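Local coordinates for pectate lyase/Amb allergen (Acidovorax citrulli, PDB 4HWV), which probably cleaves pectate by beta-elimination as a secreted, calcium-binding lyase of polysaccharide lyase family 1, at residues F326-Q332 against L348-E354; H378-V383 against Y462-T467; V196-F202 against W238-F244; R335-V341 against P364-T370. All blocks are in the same frame, centred on the assembly; numbering follows the deposited sequence. Where two conformers were deposited one is given.

Interactions 1 and 3 join successive coils of the right-handed parallel beta-helix through the same inner asparagine stack, their centres about 14 Å apart. Interaction 2 lays the loop 462-467 over the coil that follows interaction 1, their centres about 9 Å apart; Asn350 OD1 is probably hydrogen-bonded to Glu465 N at 2.8 Å. Interaction 4 continues the coils of interaction 1 on another side of the helix, and Tyr353 OH probably bonds Gln338 O at 2.8 Å. It lies nearest the calcium ion held by Asp227, Asp278 and Asp282: the side chain of Arg337 is about 6 Å from the metal, against about 13 Å for Phe326 and 12 Å for Phe244.

Interaction 1 of 4, residues F326-Q332 against L348-E354; sequences FHGNHFQ and LYNNYYE
Asn351 OD1 is gripped twice by Asn329, through its backbone N at 3.0 Å and through its side-chain ND2, also at 3.0 Å. The two amides lie side by side with planes only 4° apart, and each has CG anti to its carbonyl carbon (chi1 -57° in both), which turns the pair into the helix in the same sense. The other end of the Asn351 amide is used as well: ND2 reaches Phe326 O at 3.2 Å from above the carbonyl plane, while Tyr349 N takes the same oxygen almost head-on. Asn329 hands the pattern on to Asn295 and Leu292 of the preceding coil, and Asn382 continues it beyond Asn351. This is the asparagine stack at a turn of a parallel beta-helix.

Beside the stack, Phe331 CE2 touches Asn351 CB, and Phe331 CD2 lies 3.3 Å from Tyr353 CE2, over one face of the tyrosine ring but toward the rim; the ring planes are inclined at 50°. On the outward side, His327 CB sits over the centre of the Tyr349 ring, 3.3 Å from its centroid, a CH-pi contact. Farther along, His330 NE2 donates to Glu354 OE1 at 2.7 Å, with the acceptor in the imidazole plane. The extended glutamate, CG anti to the backbone N, passes Tyr352 to get there, and the imidazole lies nearly parallel to that tyrosine ring but slid aside. The short bond would probably hold the carboxylate charged and fix the imidazole's rotation, whereas the paired amides satisfy buried carbonyl and N-H groups without adding net charge.

Interaction 2 of 4, residues H378-V383 against Y462-T467; sequences HAENNV and YTLEDT
Tyr462 OH donates to Glu380 OE1 at 2.7 Å, using the syn lone pair of the carboxylate. The two side chains cross at about a right angle, and the carboxylate plane is turned 52° from the ring, with OE1 lying at the ring's edge. Leu464 comes across the aliphatic part of the same glutamate, both of its methyls meeting Glu380 CB, with CD2 at 3.7 Å. The second polar link is made by Asn381, whose ND2 reaches Glu465 O at 3.0 Å along a nearly straight N-H line; the oxygen lies in the amide plane, although the donor stands above the carbonyl plane. At the far end the contact is apolar and tight: Val383 CG2 presses on Thr467 CB at 3.5 Å. With OG1 of Thr467 between the backbone N and the carbonyl carbon (chi1 49°), CG2 is the branch anti to the carbonyl carbon, and it meets Val383 CG2 and Asn381 O.

A second shell fixes the acceptors. Glu380 OE1 also receives His347 NE2, while OE2 has a weak bond from His378 NE2 at 3.1 Å, so histidines attend both carboxylate oxygens and would be expected to stabilise its negative charge. Glu465 is steadied by Arg473 and Arg477, and its backbone N is held by Asn350 OD1. The loop 462-467 runs roughly along the outer side of strand 376-387, the two directions about 35° apart, with Tyr462 and Leu464 also packing on Tyr349 of strand 345-356, and it ends shortly before helix 470-477, which supplies both arginines.

Interaction 3 of 4, residues V196-F202 against W238-F244; sequences VIRNITF and WIDHNTF
Arg198 and Asp240 lie side by side on adjoining parallel strands, and the arginine meets the carboxylate with its flank: NE and NH2 both donate to the single oxygen Asp240 OD2, each at 3.0 Å. The acceptor lies in the guanidinium plane, but the carboxylate is turned 45° from it. A bend at chi3 (77°) sets the guanidinium so that Trp238 CH2 lies over the centre of one of its faces, 3.5 Å from Arg198 CZ; the guanidinium and indole planes are inclined at 34°. His241 ND1 is a third donor to Asp240 OD2, at 2.7 Å, and the other oxygen, OD1, is bonded by Ser293 and Asn294. Arg198 NH1 turns instead to Asp19 O.

Facing into the helix, Phe202 and Phe244 point the same way with planes nearly parallel, yet slid so far that the rings barely overlap; Phe202 CD2 meets Phe244 CE2 at 3.5 Å. Between these two groupings stands Asn242. Its ND2 donates to Ile197 O at 3.0 Å from above the carbonyl plane, and OD1 accepts Ile200 N in its own carbonyl plane, on a lone pair. Asn295 extends this asparagine stack to the next coil of the parallel beta-helix. With three donors on OD2 and two more on OD1, the buried Asp240 is probably stabilised as an anion, and an arginine packed against the rim of Trp238 probably offsets its charge.

Interaction 4 of 4, residues R335-V341 against P364-T370; sequences RQRQARV and PWLAGMT
Arg335 O takes two backbone donors, Leu366 N at 2.8 Å and Ala367 N at 3.1 Å. The side chain of Arg335 runs out extended, CG anti to the backbone N (chi1 179°), its guanidinium turned only at the last bond: NH1 donates to Pro364 O at 2.9 Å from above that carbonyl plane, while Leu366 CB lies over the centre of one guanidinium face. Gln336 follows alongside Leu366, its OE1 3.8 Å from Leu366 CD2, with NE2 bound to Asp301; its CA-H points at Ala367 O.

Arg337, with positive phi, leaves the backbone away from 364-370, and its side chain comes within about 5 Å of those of the calcium-binding Asp278 and Asp282. Its N is weakly bonded to a water that donates to Gly368 O and Thr370 OG1; Thr370 OG1 is also hydrogen-bonded to Asn400 OD1. The chain is here turning from one sheet of the parallel beta-helix, the fold of family 1 pectate lyases, into the sheet where strand 340-341 pairs with 369-371.

Gln338 N donates to Gly368 O, and Gln338 NE2 lies over one face of the Trp365 indole, toward the rim, with amide and ring planes 28° apart. NE2 is 3.4 Å from Trp365 CZ3 and donates to Ala367 O at 2.9 Å, as well as to Leu334 O. A cis peptide joins Gln338 to Ala339, whose O receives Thr370 N. Arg340 then sets CG against Thr370 CB at 3.8 Å, and Val341 N closes the pairing on Thr370 O while its side chain packs on Val346 and Val377.

Interaction 1 of 4, residues F326-Q332 against L348-E354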
# COMPACT_ATOMS: atom_id res chain seq x y z
N PHE A 326 -4.91 1.23 27.31
CA PHE A 326 -5.17 0.58 26.01
C PHE A 326 -6.07 -0.63 26.27
O PHE A 326 -5.67 -1.54 27.00
CB PHE A 326 -3.89 -0.02 25.39
CG PHE A 326 -2.88 0.97 24.89
CD1 PHE A 326 -1.94 1.54 25.76
CD2 PHE A 326 -2.80 1.26 23.53
CE1 PHE A 326 -0.95 2.40 25.29
CE2 PHE A 326 -1.81 2.12 23.05
CZ PHE A 326 -0.87 2.69 23.93
N HIS A 327 -7.24 -0.69 25.65
CA HIS A 327 -8.05 -1.90 25.76
C HIS A 327 -8.88 -2.17 24.53
O HIS A 327 -9.34 -1.24 23.85
CB HIS A 327 -8.91 -1.92 27.05
CG HIS A 327 -10.09 -0.99 27.04
ND1 HIS A 327 -11.31 -1.35 26.52
CD2 HIS A 327 -10.24 0.25 27.56
CE1 HIS A 327 -12.17 -0.36 26.71
NE2 HIS A 327 -11.54 0.63 27.33
N GLY A 328 -9.07 -3.45 24.24
CA GLY A 328 -9.92 -3.87 23.15
C GLY A 328 -9.32 -3.63 21.78
O GLY A 328 -10.02 -3.68 20.77
N ASN A 329 -8.02 -3.36 21.72
CA ASN A 329 -7.40 -3.06 20.44
C ASN A 329 -6.87 -4.31 19.75
O ASN A 329 -6.50 -5.29 20.42
CB ASN A 329 -6.24 -2.06 20.61
CG ASN A 329 -6.69 -0.77 21.28
OD1 ASN A 329 -7.41 0.03 20.69
ND2 ASN A 329 -6.25 -0.56 22.52
N HIS A 330 -6.82 -4.24 18.42
CA HIS A 330 -6.14 -5.23 17.60
C HIS A 330 -4.79 -4.60 17.21
O HIS A 330 -4.76 -3.59 16.52
CB HIS A 330 -6.98 -5.52 16.37
CG HIS A 330 -6.55 -6.72 15.59
ND1 HIS A 330 -7.17 -7.08 14.41
CD2 HIS A 330 -5.61 -7.68 15.83
CE1 HIS A 330 -6.61 -8.18 13.94
NE2 HIS A 330 -5.66 -8.56 14.77
N PHE A 331 -3.70 -5.21 17.70
CA PHE A 331 -2.34 -4.77 17.40
C PHE A 331 -1.78 -5.77 16.39
O PHE A 331 -1.25 -6.81 16.78
CB PHE A 331 -1.48 -4.81 18.67
CG PHE A 331 -1.91 -3.86 19.78
CD1 PHE A 331 -2.18 -2.50 19.54
CD2 PHE A 331 -1.99 -4.33 21.08
CE1 PHE A 331 -2.53 -1.66 20.60
CE2 PHE A 331 -2.32 -3.49 22.14
CZ PHE A 331 -2.57 -2.15 21.91
N GLN A 332 -1.93 -5.48 15.10
CA GLN A 332 -1.64 -6.45 14.05
C GLN A 332 -0.47 -6.01 13.18
O GLN A 332 -0.44 -4.88 12.72
CB GLN A 332 -2.90 -6.64 13.18
CG GLN A 332 -2.72 -7.65 12.06
CD GLN A 332 -3.97 -7.85 11.24
OE1 GLN A 332 -4.83 -6.98 11.17
NE2 GLN A 332 -4.06 -8.98 10.57
N LEU A 348 -2.77 -2.00 30.04
CA LEU A 348 -3.12 -2.65 28.76
C LEU A 348 -3.95 -3.87 29.10
O LEU A 348 -3.45 -4.79 29.74
CB LEU A 348 -1.88 -3.09 27.97
CG LEU A 348 -0.89 -1.96 27.64
CD1 LEU A 348 0.27 -1.96 28.63
CD2 LEU A 348 -0.42 -2.04 26.19
N TYR A 349 -5.22 -3.86 28.71
CA TYR A 349 -6.05 -5.03 28.97
C TYR A 349 -6.90 -5.44 27.78
O TYR A 349 -7.35 -4.60 27.01
CB TYR A 349 -6.92 -4.85 30.23
CG TYR A 349 -8.06 -3.84 30.20
CD1 TYR A 349 -7.84 -2.49 30.49
CD2 TYR A 349 -9.37 -4.24 29.95
CE1 TYR A 349 -8.90 -1.59 30.52
CE2 TYR A 349 -10.42 -3.34 29.96
CZ TYR A 349 -10.18 -2.02 30.25
OH TYR A 349 -11.24 -1.12 30.26
N ASN A 350 -7.07 -6.74 27.61
CA ASN A 350 -7.97 -7.25 26.57
C ASN A 350 -7.61 -6.70 25.18
O ASN A 350 -8.49 -6.27 24.43
CB ASN A 350 -9.44 -6.94 26.87
CG ASN A 350 -10.01 -7.73 28.05
OD1 ASN A 350 -10.94 -7.27 28.68
ND2 ASN A 350 -9.50 -8.95 28.31
N ASN A 351 -6.33 -6.71 24.86
CA ASN A 351 -5.90 -6.44 23.49
C ASN A 351 -5.50 -7.74 22.81
O ASN A 351 -5.16 -8.72 23.49
CB ASN A 351 -4.72 -5.47 23.48
CG ASN A 351 -5.03 -4.18 24.18
OD1 ASN A 351 -5.78 -3.34 23.66
ND2 ASN A 351 -4.51 -4.02 25.40
N TYR A 352 -5.60 -7.76 21.49
CA TYR A 352 -5.18 -8.91 20.69
C TYR A 352 -4.00 -8.49 19.83
O TYR A 352 -4.13 -7.65 18.94
CB TYR A 352 -6.33 -9.36 19.78
CG TYR A 352 -5.98 -10.47 18.82
CD1 TYR A 352 -5.07 -11.47 19.15
CD2 TYR A 352 -6.60 -10.55 17.58
CE1 TYR A 352 -4.77 -12.49 18.27
CE2 TYR A 352 -6.30 -11.57 16.69
CZ TYR A 352 -5.38 -12.54 17.04
OH TYR A 352 -5.10 -13.57 16.18
N TYR A 353 -2.84 -9.08 20.13
CA TYR A 353 -1.63 -8.90 19.34
C TYR A 353 -1.53 -10.03 18.35
O TYR A 353 -1.66 -11.20 18.72
CB TYR A 353 -0.41 -8.98 20.25
CG TYR A 353 -0.27 -7.90 21.29
CD1 TYR A 353 -0.97 -7.95 22.51
CD2 TYR A 353 0.62 -6.85 21.09
CE1 TYR A 353 -0.79 -6.96 23.48
CE2 TYR A 353 0.80 -5.86 22.05
CZ TYR A 353 0.11 -5.92 23.24
OH TYR A 353 0.30 -4.95 24.19
N GLU A 354 -1.26 -9.69 17.09
CA GLU A 354 -1.22 -10.68 16.03
C GLU A 354 -0.12 -10.34 15.04
O GLU A 354 -0.16 -9.28 14.39
CB GLU A 354 -2.58 -10.73 15.31
CG GLU A 354 -2.64 -11.77 14.19
CD GLU A 354 -3.96 -11.80 13.43
OE1 GLU A 354 -4.79 -10.88 13.62
OE2 GLU A 354 -4.15 -12.73 12.63

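Interaction 2 of 4, residues H378-V383 against Y462-T467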
# COMPACT_ATOMS: atom_id res chain seq x y z
N HIS A 378 0.67 -2.30 33.69
CA HIS A 378 -0.27 -3.25 34.27
C HIS A 378 -0.99 -3.92 33.10
O HIS A 378 -1.77 -3.25 32.40
CB HIS A 378 -1.27 -2.50 35.17
CG HIS A 378 -2.05 -3.38 36.09
ND1 HIS A 378 -1.64 -3.63 37.38
CD2 HIS A 378 -3.23 -4.04 35.93
CE1 HIS A 378 -2.52 -4.43 37.97
NE2 HIS A 378 -3.50 -4.68 37.11
N ALA A 379 -0.74 -5.21 32.89
CA ALA A 379 -1.24 -5.91 31.70
C ALA A 379 -2.17 -7.04 32.12
O ALA A 379 -1.77 -7.92 32.87
CB ALA A 379 -0.07 -6.48 30.90
N GLU A 380 -3.40 -7.04 31.60
CA GLU A 380 -4.37 -8.07 31.99
C GLU A 380 -5.10 -8.66 30.79
O GLU A 380 -5.64 -7.91 29.96
CB GLU A 380 -5.40 -7.50 32.96
CG GLU A 380 -4.81 -7.16 34.33
CD GLU A 380 -5.70 -6.29 35.18
OE1 GLU A 380 -6.28 -5.33 34.65
OE2 GLU A 380 -5.80 -6.57 36.39
N ASN A 381 -5.16 -9.99 30.74
CA ASN A 381 -5.99 -10.70 29.77
C ASN A 381 -5.78 -10.24 28.33
O ASN A 381 -6.74 -10.02 27.58
CB ASN A 381 -7.47 -10.67 30.17
CG ASN A 381 -7.74 -11.41 31.48
OD1 ASN A 381 -6.83 -11.62 32.29
ND2 ASN A 381 -8.99 -11.77 31.69
N ASN A 382 -4.52 -10.12 27.96
CA ASN A 382 -4.15 -9.86 26.57
C ASN A 382 -3.86 -11.20 25.89
O ASN A 382 -3.28 -12.10 26.50
CB ASN A 382 -2.91 -8.97 26.49
CG ASN A 382 -3.16 -7.59 27.07
OD1 ASN A 382 -3.80 -6.76 26.43
ND2 ASN A 382 -2.67 -7.34 28.29
N VAL A 383 -4.26 -11.30 24.62
CA VAL A 383 -3.98 -12.48 23.81
C VAL A 383 -2.96 -12.14 22.75
O VAL A 383 -3.08 -11.11 22.09
CB VAL A 383 -5.25 -12.99 23.13
CG1 VAL A 383 -4.92 -14.14 22.16
CG2 VAL A 383 -6.26 -13.41 24.16
N TYR A 462 -13.59 -1.42 35.69
CA TYR A 462 -13.55 -2.13 34.41
C TYR A 462 -13.74 -3.61 34.65
O TYR A 462 -13.40 -4.13 35.71
CB TYR A 462 -12.23 -1.86 33.67
CG TYR A 462 -11.00 -2.40 34.38
CD1 TYR A 462 -10.42 -1.71 35.44
CD2 TYR A 462 -10.43 -3.62 34.00
CE1 TYR A 462 -9.31 -2.20 36.10
CE2 TYR A 462 -9.31 -4.12 34.66
CZ TYR A 462 -8.76 -3.39 35.71
OH TYR A 462 -7.66 -3.84 36.39
N THR A 463 -14.27 -4.29 33.63
CA THR A 463 -14.46 -5.73 33.65
C THR A 463 -13.57 -6.37 32.59
O THR A 463 -13.59 -5.96 31.43
CB THR A 463 -15.94 -6.06 33.37
OG1 THR A 463 -16.72 -5.59 34.49
CG2 THR A 463 -16.15 -7.56 33.16
N LEU A 464 -12.77 -7.35 33.00
CA LEU A 464 -11.92 -8.06 32.06
C LEU A 464 -12.71 -9.12 31.32
O LEU A 464 -13.28 -10.01 31.96
CB LEU A 464 -10.77 -8.76 32.79
CG LEU A 464 -9.75 -7.82 33.43
CD1 LEU A 464 -8.75 -8.62 34.27
CD2 LEU A 464 -9.03 -7.00 32.38
N GLU A 465 -12.70 -9.07 29.98
CA GLU A 465 -13.17 -10.18 29.18
C GLU A 465 -12.20 -11.33 29.31
O GLU A 465 -10.99 -11.13 29.51
CB GLU A 465 -13.23 -9.79 27.71
CG GLU A 465 -14.35 -8.81 27.43
CD GLU A 465 -14.38 -8.37 25.98
OE1 GLU A 465 -14.99 -9.09 25.14
OE2 GLU A 465 -13.81 -7.31 25.67
N ASP A 466 -12.68 -12.55 29.24
CA ASP A 466 -11.78 -13.71 29.20
C ASP A 466 -11.08 -13.77 27.86
O ASP A 466 -11.60 -13.25 26.86
CB ASP A 466 -12.49 -15.05 29.41
CG ASP A 466 -11.47 -16.19 29.55
OD1 ASP A 466 -10.56 -16.06 30.38
OD2 ASP A 466 -11.54 -17.17 28.77
N THR A 467 -9.96 -14.48 27.81
CA THR A 467 -9.16 -14.56 26.61
C THR A 467 -9.63 -15.63 25.60
O THR A 467 -9.22 -15.61 24.43
CB THR A 467 -7.71 -14.83 27.01
OG1 THR A 467 -7.68 -15.91 27.95
CG2 THR A 467 -7.09 -13.58 27.67

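Interaction 3 of 4, residues V196-F202 against W238-F244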
# COMPACT_ATOMS: atom_id res chain seq x y z
N VAL A 196 -12.11 13.85 21.71
CA VAL A 196 -12.62 12.53 21.35
C VAL A 196 -12.41 12.33 19.85
O VAL A 196 -12.72 13.22 19.05
CB VAL A 196 -14.12 12.41 21.70
CG1 VAL A 196 -14.73 11.15 21.05
CG2 VAL A 196 -14.33 12.44 23.21
N ILE A 197 -11.87 11.16 19.48
CA ILE A 197 -11.61 10.86 18.07
C ILE A 197 -12.15 9.45 17.81
O ILE A 197 -11.71 8.51 18.46
CB ILE A 197 -10.08 10.92 17.75
CG1 ILE A 197 -9.54 12.34 18.03
CG2 ILE A 197 -9.79 10.50 16.33
CD1 ILE A 197 -8.03 12.46 17.96
N ARG A 198 -13.12 9.32 16.90
CA ARG A 198 -13.76 8.02 16.65
C ARG A 198 -14.08 7.79 15.18
O ARG A 198 -14.37 8.72 14.44
CB ARG A 198 -15.10 7.89 17.40
CG ARG A 198 -15.02 8.26 18.86
CD ARG A 198 -16.37 8.11 19.52
NE ARG A 198 -16.69 6.71 19.82
CZ ARG A 198 -17.87 6.31 20.27
NH1 ARG A 198 -18.88 7.17 20.37
NH2 ARG A 198 -18.04 5.04 20.61
N ASN A 199 -14.06 6.52 14.78
CA ASN A 199 -14.59 6.07 13.51
C ASN A 199 -13.87 6.60 12.28
O ASN A 199 -14.49 6.73 11.23
CB ASN A 199 -16.10 6.35 13.41
CG ASN A 199 -16.76 5.47 12.36
OD1 ASN A 199 -16.42 4.29 12.24
ND2 ASN A 199 -17.73 6.03 11.62
N ILE A 200 -12.56 6.83 12.40
CA ILE A 200 -11.76 7.33 11.28
C ILE A 200 -10.67 6.31 10.97
O ILE A 200 -10.11 5.67 11.88
CB ILE A 200 -11.12 8.69 11.65
CG1 ILE A 200 -12.23 9.73 11.86
CG2 ILE A 200 -10.12 9.18 10.58
CD1 ILE A 200 -11.81 10.91 12.70
N THR A 201 -10.39 6.14 9.68
CA THR A 201 -9.22 5.37 9.26
C THR A 201 -8.08 6.34 8.95
O THR A 201 -8.19 7.16 8.04
CB THR A 201 -9.56 4.50 8.04
OG1 THR A 201 -10.49 3.51 8.46
CG2 THR A 201 -8.33 3.79 7.49
N PHE A 202 -7.01 6.25 9.74
CA PHE A 202 -5.84 7.10 9.63
C PHE A 202 -4.76 6.31 8.88
O PHE A 202 -4.48 5.17 9.26
CB PHE A 202 -5.30 7.44 11.02
CG PHE A 202 -6.15 8.39 11.81
CD1 PHE A 202 -5.92 9.76 11.70
CD2 PHE A 202 -7.16 7.94 12.66
CE1 PHE A 202 -6.68 10.66 12.42
CE2 PHE A 202 -7.92 8.85 13.40
CZ PHE A 202 -7.68 10.20 13.28
N TRP A 238 -9.82 10.55 24.30
CA TRP A 238 -10.41 9.25 24.06
C TRP A 238 -10.34 8.95 22.56
O TRP A 238 -10.96 9.66 21.74
CB TRP A 238 -11.86 9.22 24.55
CG TRP A 238 -12.51 7.86 24.44
CD1 TRP A 238 -11.94 6.64 24.67
CD2 TRP A 238 -13.87 7.60 24.05
NE1 TRP A 238 -12.86 5.64 24.48
CE2 TRP A 238 -14.06 6.20 24.10
CE3 TRP A 238 -14.96 8.42 23.68
CZ2 TRP A 238 -15.27 5.59 23.76
CZ3 TRP A 238 -16.17 7.80 23.36
CH2 TRP A 238 -16.31 6.41 23.38
N ILE A 239 -9.56 7.93 22.22
CA ILE A 239 -9.33 7.54 20.84
C ILE A 239 -9.96 6.16 20.71
O ILE A 239 -9.42 5.17 21.22
CB ILE A 239 -7.82 7.51 20.53
CG1 ILE A 239 -7.25 8.93 20.65
CG2 ILE A 239 -7.54 6.86 19.18
CD1 ILE A 239 -5.73 8.97 20.77
N ASP A 240 -11.10 6.11 20.03
CA ASP A 240 -11.95 4.92 20.07
C ASP A 240 -12.46 4.51 18.69
O ASP A 240 -12.95 5.35 17.92
CB ASP A 240 -13.15 5.20 20.98
CG ASP A 240 -14.15 4.05 21.00
OD1 ASP A 240 -13.88 3.02 21.67
OD2 ASP A 240 -15.20 4.19 20.34
N HIS A 241 -12.39 3.22 18.37
CA HIS A 241 -12.99 2.71 17.14
C HIS A 241 -12.42 3.39 15.89
O HIS A 241 -13.16 3.73 14.96
CB HIS A 241 -14.52 2.83 17.17
CG HIS A 241 -15.22 1.70 17.86
ND1 HIS A 241 -15.75 1.81 19.12
CD2 HIS A 241 -15.53 0.45 17.43
CE1 HIS A 241 -16.35 0.68 19.45
NE2 HIS A 241 -16.23 -0.17 18.44
N ASN A 242 -11.09 3.53 15.86
CA ASN A 242 -10.41 4.02 14.66
C ASN A 242 -9.52 2.92 14.13
O ASN A 242 -9.25 1.92 14.82
CB ASN A 242 -9.53 5.25 14.97
CG ASN A 242 -10.31 6.36 15.62
OD1 ASN A 242 -11.08 7.06 14.96
ND2 ASN A 242 -10.12 6.53 16.94
N THR A 243 -9.06 3.10 12.90
CA THR A 243 -8.07 2.22 12.31
C THR A 243 -6.85 3.07 11.98
O THR A 243 -6.99 4.21 11.55
CB THR A 243 -8.65 1.53 11.07
OG1 THR A 243 -9.75 0.72 11.49
CG2 THR A 243 -7.61 0.65 10.35
N PHE A 244 -5.64 2.53 12.21
CA PHE A 244 -4.38 3.24 11.96
C PHE A 244 -3.43 2.29 11.26
O PHE A 244 -3.31 1.14 11.67
CB PHE A 244 -3.69 3.61 13.26
CG PHE A 244 -4.47 4.55 14.15
CD1 PHE A 244 -5.44 4.08 15.02
CD2 PHE A 244 -4.16 5.90 14.17
CE1 PHE A 244 -6.12 4.96 15.85
CE2 PHE A 244 -4.82 6.77 15.00
CZ PHE A 244 -5.81 6.30 15.84

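Interaction 4 of 4, residues R335-V341 against P364-T370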
# COMPACT_ATOMS: atom_id res chain seq x y z
N ARG A 335 5.74 -3.91 14.63
CA ARG A 335 7.06 -4.44 14.96
C ARG A 335 7.48 -4.26 16.42
O ARG A 335 8.05 -5.18 17.02
CB ARG A 335 8.11 -3.84 14.03
CG ARG A 335 9.53 -4.29 14.30
CD ARG A 335 10.36 -4.17 13.03
NE ARG A 335 11.79 -4.39 13.23
CZ ARG A 335 12.37 -5.59 13.24
NH1 ARG A 335 11.63 -6.68 13.12
NH2 ARG A 335 13.69 -5.69 13.40
N GLN A 336 7.21 -3.09 17.00
CA GLN A 336 7.72 -2.80 18.34
C GLN A 336 6.98 -1.62 18.95
O GLN A 336 6.08 -1.03 18.32
CB GLN A 336 9.23 -2.52 18.31
CG GLN A 336 9.61 -1.33 17.43
CD GLN A 336 11.11 -1.18 17.28
OE1 GLN A 336 11.83 -1.13 18.28
NE2 GLN A 336 11.58 -1.13 16.04
N ARG A 337 7.35 -1.27 20.18
CA ARG A 337 6.68 -0.21 20.94
C ARG A 337 5.17 -0.46 21.02
O ARG A 337 4.36 0.39 20.66
CB ARG A 337 6.94 1.18 20.36
CG ARG A 337 8.40 1.55 20.28
CD ARG A 337 8.48 3.06 20.02
NE ARG A 337 9.84 3.52 19.74
CZ ARG A 337 10.13 4.69 19.17
NH1 ARG A 337 9.17 5.51 18.76
NH2 ARG A 337 11.40 5.03 19.02
N GLN A 338 4.80 -1.63 21.52
CA GLN A 338 3.38 -1.94 21.62
C GLN A 338 2.97 -2.35 23.04
O GLN A 338 2.51 -3.47 23.25
CB GLN A 338 2.93 -2.93 20.51
CG GLN A 338 3.73 -4.24 20.39
CD GLN A 338 3.53 -4.94 19.05
OE1 GLN A 338 2.39 -5.09 18.56
NE2 GLN A 338 4.62 -5.40 18.45
N ALA A 339 3.10 -1.46 24.03
CA ALA A 339 3.60 -0.08 23.95
C ALA A 339 4.96 0.01 24.64
O ALA A 339 5.29 -0.85 25.47
CB ALA A 339 2.61 0.88 24.63
N ARG A 340 5.74 1.04 24.32
CA ARG A 340 6.99 1.30 25.02
C ARG A 340 6.73 2.37 26.08
O ARG A 340 6.41 3.51 25.74
CB ARG A 340 8.09 1.76 24.07
CG ARG A 340 9.48 1.77 24.71
CD ARG A 340 10.47 2.71 23.99
NE ARG A 340 11.84 2.42 24.43
CZ ARG A 340 12.34 2.78 25.62
NH1 ARG A 340 11.60 3.48 26.48
NH2 ARG A 340 13.58 2.44 25.95
N VAL A 341 6.86 2.00 27.36
CA VAL A 341 6.40 2.87 28.44
C VAL A 341 7.49 3.40 29.37
O VAL A 341 8.12 2.63 30.11
CB VAL A 341 5.34 2.15 29.29
CG1 VAL A 341 4.87 3.07 30.40
CG2 VAL A 341 4.19 1.67 28.40
N PRO A 364 8.03 -7.61 10.67
CA PRO A 364 8.24 -8.75 11.58
C PRO A 364 8.26 -8.29 13.03
O PRO A 364 8.82 -7.24 13.34
CB PRO A 364 9.63 -9.29 11.18
CG PRO A 364 9.91 -8.69 9.84
CD PRO A 364 9.19 -7.35 9.81
N TRP A 365 7.65 -9.07 13.90
CA TRP A 365 7.64 -8.77 15.32
C TRP A 365 9.06 -8.73 15.89
O TRP A 365 9.85 -9.68 15.75
CB TRP A 365 6.88 -9.86 16.05
CG TRP A 365 6.75 -9.70 17.54
CD1 TRP A 365 7.70 -9.97 18.49
CD2 TRP A 365 5.58 -9.27 18.26
NE1 TRP A 365 7.20 -9.73 19.74
CE2 TRP A 365 5.89 -9.32 19.63
CE3 TRP A 365 4.29 -8.86 17.86
CZ2 TRP A 365 4.98 -8.98 20.61
CZ3 TRP A 365 3.38 -8.54 18.85
CH2 TRP A 365 3.73 -8.60 20.21
N LEU A 366 9.35 -7.63 16.57
CA LEU A 366 10.60 -7.48 17.31
C LEU A 366 10.36 -7.49 18.83
O LEU A 366 11.03 -8.23 19.56
CB LEU A 366 11.33 -6.20 16.89
CG LEU A 366 12.62 -5.93 17.67
CD1 LEU A 366 13.68 -7.02 17.46
CD2 LEU A 366 13.15 -4.57 17.25
N ALA A 367 9.43 -6.67 19.30
CA ALA A 367 9.15 -6.55 20.73
C ALA A 367 7.68 -6.22 20.92
O ALA A 367 7.05 -5.62 20.03
CB ALA A 367 10.02 -5.47 21.38
N GLY A 368 7.18 -6.56 22.10
CA GLY A 368 5.80 -6.26 22.46
C GLY A 368 5.74 -5.07 23.39
O GLY A 368 5.90 -3.92 22.96
N MET A 369 5.50 -5.34 24.67
CA MET A 369 5.46 -4.32 25.71
C MET A 369 6.86 -4.11 26.25
O MET A 369 7.58 -5.08 26.52
CB MET A 369 4.61 -4.81 26.88
CG MET A 369 3.22 -5.19 26.53
SD MET A 369 2.42 -5.79 28.02
CE MET A 369 1.05 -6.62 27.21
N THR A 370 7.26 -2.86 26.42
CA THR A 370 8.55 -2.56 27.04
C THR A 370 8.34 -1.74 28.30
O THR A 370 7.76 -0.65 28.25
CB THR A 370 9.47 -1.80 26.09
OG1 THR A 370 9.74 -2.61 24.94
CG2 THR A 370 10.78 -1.43 26.78
O HOH W 1 8.26 -2.49 22.59